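Hypothetical protein CNAG_02591 (Cryptococcus neoformans, PDB 4P5N) has no firmly established activity but may play a role in primary metabolism, and contains a Tudor-like domain of the SH3 clan. Local coordinates at residues E40-E44 with K45-N49. Residues are numbered along the deposited sequence; the frame is centred on the assembly and turned at random. Where two conformers were deposited one is given.
Sequences EEAAE and KGVKN. With CD (cadmium ion), chain D; SO4 (sulfate ion), chain O; SO4 (sulfate ion), chain H.
The carbonyl oxygen of Ala42 is gripped by two backbone amides as helix 39-44 ends: Val47 N gives it a good hydrogen bond (2.9 Å), and Lys45 N adds a weak one. Lys45 N bonds more soundly to Glu41 O, at 3.0 Å, an ordinary bond of the last helical turn. Gly46 N bends back to Ala43 O at 3.1 Å, approaching above the carbonyl plane rather than along a lone pair; that oxygen also accepts a bond from His28 NE2 of the second subunit, placing the helix end at the dimer contact. The bonds from Val47 N to Ala42 O and Gly46 N to Ala43 O form a Schellman motif. Gly46 takes positive phi (71°), where a CB would crowd the backbone, and glycine has none. The motif is sealed by a small apolar contact, Ala42 CB lying 4.0 Å from Val47 CG2. Ala42 is small enough to be buried here, where it also touches Val36 and Pro50.

On another side of the helix, Glu41 binds a cadmium ion and Lys45 passes close by. With CG anti to the backbone N (chi1 -168°) and the chain extended, Glu41 places OE1 2.5 Å from the metal, which Asp34 also binds; Glu41 OE2 accepts a hydrogen bond from Thr37 N. In the conformer described, Lys45 bends at chi2 and chi4 and crosses Glu41 at a slant, its NZ 3.5 Å from Glu41 OE1 but hydrogen-bonded to Asp34 OD2. Glu44 runs alongside, its OE1 4.0 Å from Lys45 NZ, too far for a salt bridge. Glu41 and Asp34 thus supply negative charge for a dication, and the lysine ammonium probably helps balance the acidic cluster they form with nearby Glu44.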
loop_
_atom_site.group_PDB
_atom_site.type_symbol
_atom_site.label_atom_id
_atom_site.label_comp_id
_atom_site.label_asym_id
_atom_site.label_seq_id
_atom_site.Cartn_x
_atom_site.Cartn_y
_atom_site.Cartn_z
ATOM N N GLU A 40 -1.675 7.157 -13.554
ATOM C CA GLU A 40 -0.333 6.761 -14.006
ATOM C C GLU A 40 0.690 6.779 -12.863
ATOM O O GLU A 40 1.487 5.865 -12.723
ATOM C CB GLU A 40 0.137 7.643 -15.164
ATOM C CG GLU A 40 -0.715 7.538 -16.424
ATOM C CD GLU A 40 -1.961 8.430 -16.428
ATOM O OE1 GLU A 40 -2.191 9.205 -15.474
ATOM O OE2 GLU A 40 -2.717 8.354 -17.421
ATOM N N GLU A 41 0.672 7.824 -12.047
ATOM C CA GLU A 41 1.566 7.876 -10.902
ATOM C C GLU A 41 1.212 6.794 -9.885
ATOM O O GLU A 41 2.095 6.199 -9.261
ATOM C CB GLU A 41 1.463 9.237 -10.244
ATOM C CG GLU A 41 2.535 9.541 -9.227
ATOM C CD GLU A 41 2.262 10.847 -8.496
ATOM O OE1 GLU A 41 3.057 11.166 -7.598
ATOM O OE2 GLU A 41 1.254 11.551 -8.804
ATOM N N ALA A 42 -0.078 6.527 -9.720
ATOM C CA ALA A 42 -0.512 5.470 -8.814
ATOM C C ALA A 42 0.034 4.120 -9.266
ATOM O O ALA A 42 0.548 3.341 -8.455
ATOM C CB ALA A 42 -2.036 5.440 -8.697
ATOM N N ALA A 43 -0.066 3.858 -10.565
ATOM C CA ALA A 43 0.456 2.627 -11.123
ATOM C C ALA A 43 1.963 2.514 -10.891
ATOM O O ALA A 43 2.447 1.473 -10.455
ATOM C CB ALA A 43 0.119 2.519 -12.598
ATOM N N GLU A 44 2.696 3.589 -11.161
ATOM C CA GLU A 44 4.140 3.590 -10.951
ATOM C C GLU A 44 4.538 3.319 -9.489
ATOM O O GLU A 44 5.524 2.643 -9.236
ATOM C CB GLU A 44 4.753 4.898 -11.437
ATOM C CG GLU A 44 6.250 5.000 -11.196
ATOM C CD GLU A 44 6.798 6.367 -11.529
ATOM O OE1 GLU A 44 6.240 7.369 -11.031
ATOM O OE2 GLU A 44 7.792 6.435 -12.279
ATOM N N LYS A 45 3.753 3.840 -8.548
ATOM C CA LYS A 45 4.047 3.701 -7.123
ATOM C C LYS A 45 3.400 2.456 -6.507
ATOM O O LYS A 45 3.493 2.242 -5.297
ATOM C CB LYS A 45 3.618 4.961 -6.364
ATOM C CG LYS A 45 4.208 6.249 -6.917
ATOM C CD LYS A 45 5.683 6.404 -6.584
ATOM C CE LYS A 45 6.340 7.480 -7.442
ATOM N NZ LYS A 45 5.691 8.819 -7.309
ATOM N N GLY A 46 2.746 1.646 -7.338
ATOM C CA GLY A 46 2.156 0.386 -6.896
ATOM C C GLY A 46 0.931 0.499 -6.015
ATOM O O GLY A 46 0.642 -0.411 -5.249
ATOM N N VAL A 47 0.221 1.619 -6.120
ATOM C CA VAL A 47 -0.997 1.843 -5.341
ATOM C C VAL A 47 -2.186 1.983 -6.280
ATOM O O VAL A 47 -2.008 2.041 -7.491
ATOM C CB VAL A 47 -0.885 3.051 -4.372
ATOM C CG1 VAL A 47 0.293 2.848 -3.421
ATOM C CG2 VAL A 47 -0.737 4.368 -5.116
ATOM N N LYS A 48 -3.385 2.034 -5.711
ATOM C CA LYS A 48 -4.620 2.072 -6.494
ATOM C C LYS A 48 -5.482 3.231 -6.052
ATOM O O LYS A 48 -5.376 3.697 -4.901
ATOM C CB LYS A 48 -5.417 0.782 -6.301
ATOM C CG LYS A 48 -4.728 -0.479 -6.789
ATOM C CD LYS A 48 -5.501 -1.728 -6.398
ATOM C CE LYS A 48 -6.607 -2.034 -7.394
ATOM N NZ LYS A 48 -6.960 -3.473 -7.320
ATOM N N ASN A 49 -6.354 3.664 -6.957
ATOM C CA ASN A 49 -7.424 4.608 -6.656
ATOM C C ASN A 49 -6.899 5.938 -6.082
ATOM O O ASN A 49 -7.103 6.263 -4.900
ATOM C CB ASN A 49 -8.419 3.948 -5.694
ATOM C CG ASN A 49 -9.542 4.869 -5.292
ATOM O OD1 ASN A 49 -9.948 5.762 -6.058
ATOM N ND2 ASN A 49 -10.064 4.666 -4.085
HETATM CD CD CD D . 5.213 12.035 -6.597
HETATM S S SO4 O . -6.014 -6.160 -8.894
HETATM O O1 SO4 O . -7.434 -5.777 -9.038
HETATM O O2 SO4 O . -5.908 -7.158 -7.813
HETATM O O3 SO4 O . -5.225 -4.982 -8.492
HETATM O O4 SO4 O . -5.473 -6.719 -10.154
HETATM S S SO4 H . -9.279 2.534 -1.190
HETATM O O1 SO4 H . -9.729 1.166 -0.817
HETATM O O2 SO4 H . -8.235 3.031 -0.252
HETATM O O3 SO4 H . -10.427 3.461 -1.240
HETATM O O4 SO4 H . -8.612 2.425 -2.510
#